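VP5 (Halorubrum pleomorphic virus 2, PDB 6QGI) probably fuses the viral envelope with the host membrane, serving as the envelope fusion protein of a pleomorphic virus that infects haloarchaea. Local coordinates at residues V5-A10 with E373-T378; I59-N64 with Q438-F443; K115-S120 with Y193-G198; S129-V132 with D136-K139. All coordinates share one frame; numbering follows the deposited sequence.

Interaction 1 of 4, residues V5-A10 with E373-T378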
loop_
_atom_site.group_PDB
_atom_site.type_symbol
_atom_site.label_atom_id
_atom_site.label_comp_id
_atom_site.label_asym_id
_atom_site.label_seq_id
_atom_site.Cartn_x
_atom_site.Cartn_y
_atom_site.Cartn_z
ATOM N N VAL A 5 -12.469 1.130 0.003
ATOM C CA VAL A 5 -11.302 1.241 0.872
ATOM C C VAL A 5 -10.921 2.722 1.045
ATOM O O VAL A 5 -10.745 3.176 2.181
ATOM C CB VAL A 5 -10.127 0.389 0.324
ATOM C CG1 VAL A 5 -8.827 0.667 1.076
ATOM C CG2 VAL A 5 -10.470 -1.096 0.360
ATOM N N GLY A 6 -10.816 3.443 -0.068
ATOM C CA GLY A 6 -10.427 4.847 -0.088
ATOM C C GLY A 6 -11.373 5.830 0.566
ATOM O O GLY A 6 -10.916 6.737 1.268
ATOM N N VAL A 7 -12.690 5.673 0.338
ATOM C CA VAL A 7 -13.695 6.601 0.862
ATOM C C VAL A 7 -14.465 5.989 2.043
ATOM O O VAL A 7 -14.515 6.607 3.115
ATOM C CB VAL A 7 -14.660 7.092 -0.251
ATOM C CG1 VAL A 7 -15.672 8.095 0.295
ATOM C CG2 VAL A 7 -13.889 7.690 -1.427
ATOM N N GLY A 8 -15.066 4.816 1.826
ATOM C CA GLY A 8 -15.872 4.129 2.832
ATOM C C GLY A 8 -15.138 3.779 4.107
ATOM O O GLY A 8 -15.678 3.955 5.198
ATOM N N LEU A 9 -13.895 3.298 3.979
ATOM C CA LEU A 9 -13.104 2.898 5.135
ATOM C C LEU A 9 -12.042 3.936 5.487
ATOM O O LEU A 9 -11.375 3.779 6.513
ATOM C CB LEU A 9 -12.454 1.518 4.901
ATOM C CG LEU A 9 -13.382 0.380 4.429
ATOM C CD1 LEU A 9 -12.585 -0.804 3.925
ATOM C CD2 LEU A 9 -14.372 -0.038 5.516
ATOM N N ALA A 10 -11.904 5.011 4.664
ATOM C CA ALA A 10 -10.910 6.089 4.821
ATOM C C ALA A 10 -9.523 5.458 5.012
ATOM O O ALA A 10 -8.737 5.860 5.872
ATOM C CB ALA A 10 -11.282 7.005 5.988
ATOM N N GLU A 373 -21.800 9.656 -3.354
ATOM C CA GLU A 373 -21.396 8.570 -4.245
ATOM C C GLU A 373 -21.402 7.215 -3.519
ATOM O O GLU A 373 -20.747 7.091 -2.482
ATOM C CB GLU A 373 -19.994 8.859 -4.810
ATOM C CG GLU A 373 -19.694 8.183 -6.138
ATOM C CD GLU A 373 -18.604 8.829 -6.977
ATOM O OE1 GLU A 373 -17.798 9.617 -6.429
ATOM O OE2 GLU A 373 -18.558 8.543 -8.194
ATOM N N PRO A 374 -22.136 6.194 -4.031
ATOM C CA PRO A 374 -22.109 4.877 -3.364
ATOM C C PRO A 374 -20.735 4.216 -3.523
ATOM O O PRO A 374 -20.003 4.518 -4.469
ATOM C CB PRO A 374 -23.224 4.095 -4.061
ATOM C CG PRO A 374 -23.362 4.728 -5.396
ATOM C CD PRO A 374 -22.967 6.170 -5.254
ATOM N N TYR A 375 -20.370 3.350 -2.577
ATOM C CA TYR A 375 -19.055 2.710 -2.571
ATOM C C TYR A 375 -18.977 1.535 -3.533
ATOM O O TYR A 375 -19.983 0.874 -3.775
ATOM C CB TYR A 375 -18.678 2.267 -1.148
ATOM C CG TYR A 375 -18.830 3.356 -0.106
ATOM C CD1 TYR A 375 -18.293 4.625 -0.308
ATOM C CD2 TYR A 375 -19.477 3.105 1.101
ATOM C CE1 TYR A 375 -18.434 5.630 0.647
ATOM C CE2 TYR A 375 -19.604 4.097 2.073
ATOM C CZ TYR A 375 -19.084 5.360 1.839
ATOM O OH TYR A 375 -19.209 6.342 2.789
ATOM N N SER A 376 -17.767 1.278 -4.079
ATOM C CA SER A 376 -17.510 0.179 -5.017
ATOM C C SER A 376 -17.664 -1.170 -4.333
ATOM O O SER A 376 -17.280 -1.332 -3.171
ATOM C CB SER A 376 -16.123 0.305 -5.637
ATOM O OG SER A 376 -15.101 0.289 -4.652
ATOM N N GLY A 377 -18.265 -2.106 -5.054
ATOM C CA GLY A 377 -18.523 -3.457 -4.572
ATOM C C GLY A 377 -19.595 -3.542 -3.503
ATOM O O GLY A 377 -19.746 -4.593 -2.875
ATOM N N THR A 378 -20.340 -2.434 -3.278
ATOM C CA THR A 378 -21.424 -2.366 -2.294
ATOM C C THR A 378 -22.756 -2.024 -2.990
ATOM O O THR A 378 -22.784 -1.751 -4.193
ATOM C CB THR A 378 -21.116 -1.377 -1.136
ATOM O OG1 THR A 378 -21.193 -0.026 -1.586
ATOM C CG2 THR A 378 -19.791 -1.644 -0.445
#
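G8, at the end of the short helix 4-8, rests on the ring of Y375 in a CH-pi contact that joins the N-terminal part of the chain to the loop between strands 367-370 and 378-384. The tight part lies here. G8 CA sits 3.7 Å from the centroid of the Y375 ring, 15° off the ring normal, displaced toward the phenol end so that its nearest ring atom is Y375 CZ. The amide N of G8 approaches the same ring, 3.7 Å from Y375 CE1. Glycine brings no side chain, so the helix backbone itself settles onto the aromatic face. W356 and F425 each pack edge-to-face with Y375, and T310, which touches the tyrosine, also hydrogen-bonds through OG1 to G8 O.

V7 marks the looser side, exposed to solvent. Its CG1, held anti to the backbone N (chi1 -178°), meets Y375 CE1 at 3.7 Å, approaching the ring obliquely, and this methyl makes the closest approach of the valine. No hydrogen bond links the two segments directly; polar ties come from residues just before the helix and at its start: A2 makes backbone bonds with P374 and S376, and S376 OG hydrogen-bonds with L4 N.

Y375 itself opens a type II beta turn that ends at T378, with G377 taking the positive phi that suits glycine. The backbone bond from T378 N to Y375 O is weak, but T378 OG1 donates to Y375 O at 2.7 Å, reaching it from above the carbonyl plane.

Interaction 2 of 4, residues I59-N64 with Q438-F443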
loop_
_atom_site.group_PDB
_atom_site.type_symbol
_atom_site.label_atom_id
_atom_site.label_comp_id
_atom_site.label_asym_id
_atom_site.label_seq_id
_atom_site.Cartn_x
_atom_site.Cartn_y
_atom_site.Cartn_z
ATOM N N ILE A 59 4.362 1.588 -2.282
ATOM C CA ILE A 59 5.580 2.193 -1.738
ATOM C C ILE A 59 5.376 3.375 -0.757
ATOM O O ILE A 59 5.926 3.321 0.344
ATOM C CB ILE A 59 6.481 2.634 -2.926
ATOM C CG1 ILE A 59 7.074 1.414 -3.664
ATOM C CG2 ILE A 59 7.582 3.588 -2.457
ATOM C CD1 ILE A 59 7.730 1.739 -4.923
ATOM N N VAL A 60 4.678 4.442 -1.179
ATOM C CA VAL A 60 4.566 5.705 -0.446
ATOM C C VAL A 60 3.903 5.546 0.930
ATOM O O VAL A 60 4.415 6.125 1.886
ATOM C CB VAL A 60 3.872 6.811 -1.297
ATOM C CG1 VAL A 60 3.862 8.159 -0.583
ATOM C CG2 VAL A 60 4.554 6.949 -2.658
ATOM N N ASP A 61 2.813 4.773 1.051
ATOM C CA ASP A 61 2.125 4.631 2.344
ATOM C C ASP A 61 2.766 3.602 3.283
ATOM O O ASP A 61 2.389 3.548 4.450
ATOM C CB ASP A 61 0.637 4.299 2.136
ATOM C CG ASP A 61 -0.248 5.501 1.845
ATOM O OD1 ASP A 61 0.302 6.612 1.645
ATOM O OD2 ASP A 61 -1.496 5.333 1.821
ATOM N N ASN A 62 3.753 2.824 2.806
ATOM C CA ASN A 62 4.376 1.791 3.630
ATOM C C ASN A 62 5.898 1.972 3.713
ATOM O O ASN A 62 6.653 1.174 3.164
ATOM C CB ASN A 62 4.014 0.389 3.092
ATOM C CG ASN A 62 2.579 0.244 2.630
ATOM O OD1 ASN A 62 1.636 0.518 3.361
ATOM N ND2 ASN A 62 2.390 -0.176 1.394
ATOM N N GLN A 63 6.344 3.012 4.422
ATOM C CA GLN A 63 7.767 3.313 4.608
ATOM C C GLN A 63 8.303 2.616 5.847
ATOM O O GLN A 63 9.521 2.496 6.012
ATOM C CB GLN A 63 8.015 4.832 4.735
ATOM C CG GLN A 63 7.049 5.723 3.954
ATOM C CD GLN A 63 5.803 6.091 4.725
ATOM O OE1 GLN A 63 5.397 5.419 5.680
ATOM N NE2 GLN A 63 5.167 7.179 4.321
ATOM N N ASN A 64 7.392 2.157 6.722
ATOM C CA ASN A 64 7.720 1.528 8.000
ATOM C C ASN A 64 7.806 -0.000 7.931
ATOM O O ASN A 64 7.931 -0.645 8.978
ATOM C CB ASN A 64 6.703 1.952 9.057
ATOM C CG ASN A 64 6.765 3.421 9.378
ATOM O OD1 ASN A 64 7.841 3.998 9.587
ATOM N ND2 ASN A 64 5.605 4.059 9.432
ATOM N N GLN A 438 -4.664 -0.190 4.978
ATOM C CA GLN A 438 -3.927 0.632 5.936
ATOM C C GLN A 438 -4.892 1.685 6.457
ATOM O O GLN A 438 -5.401 2.475 5.667
ATOM C CB GLN A 438 -2.666 1.259 5.319
ATOM C CG GLN A 438 -1.858 2.062 6.337
ATOM C CD GLN A 438 -0.632 2.719 5.766
ATOM O OE1 GLN A 438 0.204 2.076 5.144
ATOM N NE2 GLN A 438 -0.488 4.015 5.991
ATOM N N LEU A 439 -5.156 1.686 7.772
ATOM C CA LEU A 439 -6.078 2.636 8.393
ATOM C C LEU A 439 -5.426 4.003 8.518
ATOM O O LEU A 439 -4.381 4.128 9.153
ATOM C CB LEU A 439 -6.549 2.124 9.766
ATOM C CG LEU A 439 -7.176 0.726 9.778
ATOM C CD1 LEU A 439 -7.375 0.224 11.184
ATOM C CD2 LEU A 439 -8.504 0.702 9.036
ATOM N N GLN A 440 -6.022 5.015 7.869
ATOM C CA GLN A 440 -5.537 6.398 7.851
ATOM C C GLN A 440 -6.410 7.263 8.745
ATOM O O GLN A 440 -5.893 8.051 9.551
ATOM C CB GLN A 440 -5.544 6.962 6.414
ATOM C CG GLN A 440 -5.152 5.987 5.306
ATOM C CD GLN A 440 -3.668 5.739 5.203
ATOM O OE1 GLN A 440 -2.846 6.302 5.941
ATOM N NE2 GLN A 440 -3.292 4.881 4.266
ATOM N N GLY A 441 -7.723 7.095 8.595
ATOM C CA GLY A 441 -8.727 7.824 9.353
ATOM C C GLY A 441 -9.067 7.160 10.668
ATOM O O GLY A 441 -8.824 5.961 10.847
ATOM N N SER A 442 -9.660 7.949 11.582
ATOM C CA SER A 442 -10.069 7.521 12.910
ATOM C C SER A 442 -11.118 6.409 12.858
ATOM O O SER A 442 -11.911 6.321 11.915
ATOM C CB SER A 442 -10.589 8.701 13.712
ATOM O OG SER A 442 -9.546 9.587 14.078
ATOM N N PHE A 443 -11.068 5.536 13.866
ATOM C CA PHE A 443 -11.917 4.360 14.005
ATOM C C PHE A 443 -12.085 3.990 15.477
ATOM O O PHE A 443 -11.198 4.260 16.292
ATOM C CB PHE A 443 -11.309 3.167 13.220
ATOM C CG PHE A 443 -9.978 2.677 13.748
ATOM C CD1 PHE A 443 -8.785 3.272 13.343
ATOM C CD2 PHE A 443 -9.918 1.638 14.670
ATOM C CE1 PHE A 443 -7.557 2.841 13.863
ATOM C CE2 PHE A 443 -8.692 1.208 15.186
ATOM C CZ PHE A 443 -7.518 1.805 14.771
#
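This is a small, partly buried polar contact between D61 and N62, at the C-terminal end of helix 37-60, and Q438 and Q440, at the end of strand 434-439. It joins the helical part of the protein to the beta-rich part near the centre of the chain. Q438 does most of the reaching: its chain is extended (chi1 -177°, chi2 -179°) and carries the terminal amide up to the backbone of D61. As modelled, Q438 NE2 makes a weak hydrogen bond to D61 O (3.3 Å) and another to Q440 OE1, but the orientation of this amide is doubtful, because Q438 OE1 lies 2.7 Å from D61 O and 2.8 Å from N62 OD1, both acceptors.

N62 has other partners: its OD1 hydrogen-bonds with Y344 OH and its ND2 with S57 O and T58 O. The side chains of N62 and Q438 slide past each other in opposite directions, with their amide planes 63° apart. On the other flank Q440 bends at chi2 and brings NE2 to 3.1 Å from D61 OD2, with the amide and carboxylate planes well out of parallel.

The contact is thus a helix C-terminal end set against the end of an antiparallel strand, and N62, bonded through ND2 to carbonyls of the last helical turn, ties that end to strand 343-355 through Y344.

Interaction 3 of 4, residues K115-S120 with Y193-G198; sequences KTWNES and YDPMSG
With CG anti to the backbone N (chi1 176°) and the indole turned across the CB-CG bond (chi2 -93°), W117 stretches out from helix 91-133 and offers a ring face to P195. P195 CD lies 3.4 Å from the centroid of the five-membered ring of W117, only 3° off its normal, a nearly vertical CH-pi contact. The neighbouring methylene joins in, P195 CG standing 3.6 Å from W117 CG, so two carbons of the pyrrolidine bear on the indole. At the ring's edge, close to its plane, Y193 O approaches W117 CZ2 at 3.6 Å. The indole is also held by its nitrogen, W117 NE1 hydrogen-bonding to G180 O.

The proline-bearing loop is shaped by an Asx motif. D194 OD1 accepts S197 N at 2.8 Å and S197 OG at 2.6 Å from opposite faces of the carboxylate plane, while D194 OD2 hydrogen-bonds with T167 OG1. A backbone bond from G198 N to D194 O closes the same turn, and these bonds probably help hold P195 in place against the tryptophan.

Around this buried contact, W228 of helix 225-253 packs edge-to-face on W117 and also touches P195. On the strand side, V179 of strand 176-186 lies against W117, and N118 bonds to S178 O and G180 N, so this part of helix 91-133 lies against helix 225-253 and the small antiparallel sheet, while T116 meets helix 37-60.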
loop_
_atom_site.group_PDB
_atom_site.type_symbol
_atom_site.label_atom_id
_atom_site.label_comp_id
_atom_site.label_asym_id
_atom_site.label_seq_id
_atom_site.Cartn_x
_atom_site.Cartn_y
_atom_site.Cartn_z
ATOM N N LYS A 115 11.261 0.766 -10.357
ATOM C CA LYS A 115 10.402 0.428 -11.496
ATOM C C LYS A 115 9.027 1.090 -11.331
ATOM O O LYS A 115 8.430 1.526 -12.317
ATOM C CB LYS A 115 10.253 -1.089 -11.645
ATOM C CG LYS A 115 11.347 -1.771 -12.434
ATOM C CD LYS A 115 11.150 -3.279 -12.471
ATOM C CE LYS A 115 12.429 -4.002 -12.824
ATOM N NZ LYS A 115 12.846 -3.748 -14.230
ATOM N N THR A 116 8.547 1.176 -10.072
ATOM C CA THR A 116 7.283 1.813 -9.689
ATOM C C THR A 116 7.354 3.305 -10.027
ATOM O O THR A 116 6.374 3.844 -10.542
ATOM C CB THR A 116 6.990 1.568 -8.199
ATOM O OG1 THR A 116 7.043 0.170 -7.934
ATOM C CG2 THR A 116 5.634 2.120 -7.752
ATOM N N TRP A 117 8.521 3.952 -9.766
ATOM C CA TRP A 117 8.787 5.361 -10.074
ATOM C C TRP A 117 8.927 5.535 -11.592
ATOM O O TRP A 117 8.386 6.495 -12.140
ATOM C CB TRP A 117 10.052 5.878 -9.339
ATOM C CG TRP A 117 10.439 7.295 -9.686
ATOM C CD1 TRP A 117 11.324 7.688 -10.646
ATOM C CD2 TRP A 117 9.963 8.501 -9.065
ATOM N NE1 TRP A 117 11.424 9.061 -10.667
ATOM C CE2 TRP A 117 10.595 9.586 -9.713
ATOM C CE3 TRP A 117 9.053 8.773 -8.031
ATOM C CZ2 TRP A 117 10.352 10.919 -9.355
ATOM C CZ3 TRP A 117 8.816 10.095 -7.678
ATOM C CH2 TRP A 117 9.468 11.150 -8.330
ATOM N N ASN A 118 9.652 4.611 -12.260
ATOM C CA ASN A 118 9.879 4.622 -13.709
ATOM C C ASN A 118 8.567 4.534 -14.487
ATOM O O ASN A 118 8.372 5.326 -15.413
ATOM C CB ASN A 118 10.829 3.502 -14.119
ATOM C CG ASN A 118 12.257 3.772 -13.731
ATOM O OD1 ASN A 118 12.595 4.850 -13.235
ATOM N ND2 ASN A 118 13.125 2.790 -13.928
ATOM N N GLU A 119 7.641 3.646 -14.067
ATOM C CA GLU A 119 6.325 3.498 -14.699
ATOM C C GLU A 119 5.491 4.765 -14.544
ATOM O O GLU A 119 4.715 5.089 -15.443
ATOM C CB GLU A 119 5.557 2.288 -14.139
ATOM C CG GLU A 119 4.647 1.626 -15.165
ATOM C CD GLU A 119 5.293 1.156 -16.458
ATOM O OE1 GLU A 119 6.457 0.698 -16.419
ATOM O OE2 GLU A 119 4.628 1.240 -17.516
ATOM N N SER A 120 5.672 5.491 -13.431
ATOM C CA SER A 120 4.973 6.748 -13.170
ATOM C C SER A 120 5.493 7.868 -14.091
ATOM O O SER A 120 4.685 8.608 -14.650
ATOM C CB SER A 120 5.132 7.156 -11.709
ATOM O OG SER A 120 4.918 6.106 -10.783
ATOM N N TYR A 193 14.114 15.421 -10.800
ATOM C CA TYR A 193 13.645 14.724 -9.603
ATOM C C TYR A 193 13.585 13.234 -9.817
ATOM O O TYR A 193 13.043 12.766 -10.819
ATOM C CB TYR A 193 12.250 15.208 -9.158
ATOM C CG TYR A 193 12.087 16.704 -8.984
ATOM C CD1 TYR A 193 13.091 17.480 -8.416
ATOM C CD2 TYR A 193 10.884 17.328 -9.313
ATOM C CE1 TYR A 193 12.929 18.849 -8.231
ATOM C CE2 TYR A 193 10.701 18.690 -9.101
ATOM C CZ TYR A 193 11.723 19.446 -8.562
ATOM O OH TYR A 193 11.543 20.791 -8.398
ATOM N N ASP A 194 14.093 12.489 -8.835
ATOM C CA ASP A 194 14.091 11.031 -8.805
ATOM C C ASP A 194 14.059 10.606 -7.316
ATOM O O ASP A 194 14.310 11.460 -6.460
ATOM C CB ASP A 194 15.304 10.453 -9.588
ATOM C CG ASP A 194 16.678 10.878 -9.111
ATOM O OD1 ASP A 194 16.758 11.645 -8.163
ATOM O OD2 ASP A 194 17.663 10.419 -9.680
ATOM N N PRO A 195 13.742 9.341 -6.955
ATOM C CA PRO A 195 13.688 8.981 -5.525
ATOM C C PRO A 195 15.019 9.121 -4.759
ATOM O O PRO A 195 14.990 9.205 -3.529
ATOM C CB PRO A 195 13.236 7.520 -5.544
ATOM C CG PRO A 195 12.614 7.317 -6.860
ATOM C CD PRO A 195 13.357 8.197 -7.799
ATOM N N MET A 196 16.142 9.161 -5.484
ATOM C CA MET A 196 17.485 9.261 -4.848
ATOM C C MET A 196 17.856 10.718 -4.538
ATOM O O MET A 196 18.355 10.967 -3.422
ATOM C CB MET A 196 18.561 8.649 -5.751
ATOM C CG MET A 196 18.289 7.202 -6.119
ATOM S SD MET A 196 17.081 7.040 -7.458
ATOM C CE MET A 196 18.158 7.132 -8.886
ATOM N N SER A 197 17.638 11.637 -5.485
ATOM C CA SER A 197 18.008 13.040 -5.291
ATOM C C SER A 197 16.943 13.829 -4.526
ATOM O O SER A 197 17.289 14.746 -3.779
ATOM C CB SER A 197 18.285 13.715 -6.631
ATOM O OG SER A 197 17.103 14.053 -7.341
ATOM N N GLY A 198 15.674 13.474 -4.725
ATOM C CA GLY A 198 14.546 14.175 -4.125
ATOM C C GLY A 198 14.377 15.546 -4.750
ATOM O O GLY A 198 14.698 15.731 -5.927
#

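Interaction 4 of 4, residues S129-V132 with D136-K139; sequences STVV and DIGK
The C-terminal end of helix 91-133 is met by the chain that leaves it, as I137, G138 and K139 double back over V131 and V132. V131 carries the centre. Its CG1, anti to the backbone N (chi1 172°), presses against the peptide of G138, 3.4 Å from G138 O and just as close to G138 C. The same methyl meets I137 CG2 at 3.9 Å, so one valine branch serves both an apolar side chain and a backbone group. These are the more buried residues: V131 also touches V44, and I137 touches A37 and K41, all on helix 37-60.

A helix ends with carbonyls that no longer have donors four residues on, and here a water attends one of them. It lies 2.7 Å from V132 O and 2.7 Å from I137 O, bridging helix and returning loop, although more acceptors are in reach than it has protons, so the two bonds may not both be complete at once. V131 O and I137 O stand 3.0 Å apart without a bond, two acceptors brought together by the reversal. On the loop side, G138 N is taken by D141 OD2.

The outer flank is formed by V132, which is exposed. Its CG2 touches K139 CE at 3.7 Å, the two side chains crossing at a slant, with the lysine chain extended beyond CG. The end of that chain is fixed elsewhere: K139 NZ forms a salt bridge with D155 OD1 and a hydrogen bond with L156 O at the start of strand 155-159.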
loop_
_atom_site.group_PDB
_atom_site.type_symbol
_atom_site.label_atom_id
_atom_site.label_comp_id
_atom_site.label_asym_id
_atom_site.label_seq_id
_atom_site.Cartn_x
_atom_site.Cartn_y
_atom_site.Cartn_z
ATOM N N SER A 129 2.706 14.106 -23.721
ATOM C CA SER A 129 2.673 13.948 -25.177
ATOM C C SER A 129 1.252 14.205 -25.665
ATOM O O SER A 129 1.046 15.067 -26.520
ATOM C CB SER A 129 3.144 12.555 -25.591
ATOM O OG SER A 129 4.510 12.339 -25.282
ATOM N N THR A 130 0.272 13.503 -25.064
ATOM C CA THR A 130 -1.163 13.603 -25.351
ATOM C C THR A 130 -1.683 15.035 -25.099
ATOM O O THR A 130 -2.545 15.506 -25.844
ATOM C CB THR A 130 -1.941 12.573 -24.507
ATOM O OG1 THR A 130 -1.360 11.285 -24.670
ATOM C CG2 THR A 130 -3.387 12.481 -24.894
ATOM N N VAL A 131 -1.157 15.721 -24.067
ATOM C CA VAL A 131 -1.567 17.085 -23.715
ATOM C C VAL A 131 -1.048 18.066 -24.793
ATOM O O VAL A 131 -1.863 18.755 -25.403
ATOM C CB VAL A 131 -1.149 17.480 -22.265
ATOM C CG1 VAL A 131 -1.401 18.953 -21.996
ATOM C CG2 VAL A 131 -1.885 16.630 -21.228
ATOM N N VAL A 132 0.275 18.074 -25.074
ATOM C CA VAL A 132 0.888 18.937 -26.096
ATOM C C VAL A 132 0.214 18.703 -27.468
ATOM O O VAL A 132 -0.185 19.675 -28.115
ATOM C CB VAL A 132 2.435 18.756 -26.165
ATOM C CG1 VAL A 132 3.029 19.366 -27.435
ATOM C CG2 VAL A 132 3.108 19.350 -24.933
ATOM N N ASP A 136 -6.597 21.786 -28.426
ATOM C CA ASP A 136 -7.283 22.773 -27.600
ATOM C C ASP A 136 -6.695 22.927 -26.204
ATOM O O ASP A 136 -7.126 23.817 -25.468
ATOM C CB ASP A 136 -8.778 22.412 -27.485
ATOM C CG ASP A 136 -9.469 22.061 -28.795
ATOM O OD1 ASP A 136 -9.160 22.706 -29.825
ATOM O OD2 ASP A 136 -10.323 21.149 -28.788
ATOM N N ILE A 137 -5.728 22.078 -25.828
ATOM C CA ILE A 137 -5.173 22.076 -24.474
ATOM C C ILE A 137 -3.642 22.096 -24.462
ATOM O O ILE A 137 -2.994 21.497 -25.319
ATOM C CB ILE A 137 -5.739 20.819 -23.735
ATOM C CG1 ILE A 137 -7.242 20.986 -23.478
ATOM C CG2 ILE A 137 -5.005 20.466 -22.424
ATOM C CD1 ILE A 137 -7.863 19.786 -23.128
ATOM N N GLY A 138 -3.111 22.787 -23.457
ATOM C CA GLY A 138 -1.696 22.886 -23.123
ATOM C C GLY A 138 -1.469 22.357 -21.721
ATOM O O GLY A 138 -2.434 22.055 -21.012
ATOM N N LYS A 139 -0.201 22.228 -21.307
ATOM C CA LYS A 139 0.171 21.693 -19.991
ATOM C C LYS A 139 -0.456 22.478 -18.827
ATOM O O LYS A 139 -0.855 21.865 -17.838
ATOM C CB LYS A 139 1.694 21.628 -19.832
ATOM C CG LYS A 139 2.340 20.544 -20.687
ATOM C CD LYS A 139 3.840 20.471 -20.482
ATOM C CE LYS A 139 4.472 19.540 -21.479
ATOM N NZ LYS A 139 5.952 19.621 -21.448
HETATM O O HOH W 1 -1.454 21.995 -27.489
#

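From the N terminus, helix 4-8 enters interaction 1, whose partner loop lies more than 360 residues on, and the end of helix 37-60 opens interaction 2, closed by strand 434-439 later still; the two loops therefore cross. They also touch, A10 O lying 3.2 Å from G441 N in a probable hydrogen bond. Interactions 3 and 4 fall within both long loops. Both use helix 91-133: interaction 4 closes a short turn at its C-terminal end, contained in the longer loop of interaction 3, which is closed by the loop that follows strand 189-193. I59 of interaction 2 packs on T116 of interaction 3, so contact runs from the beta-rich region into the helices.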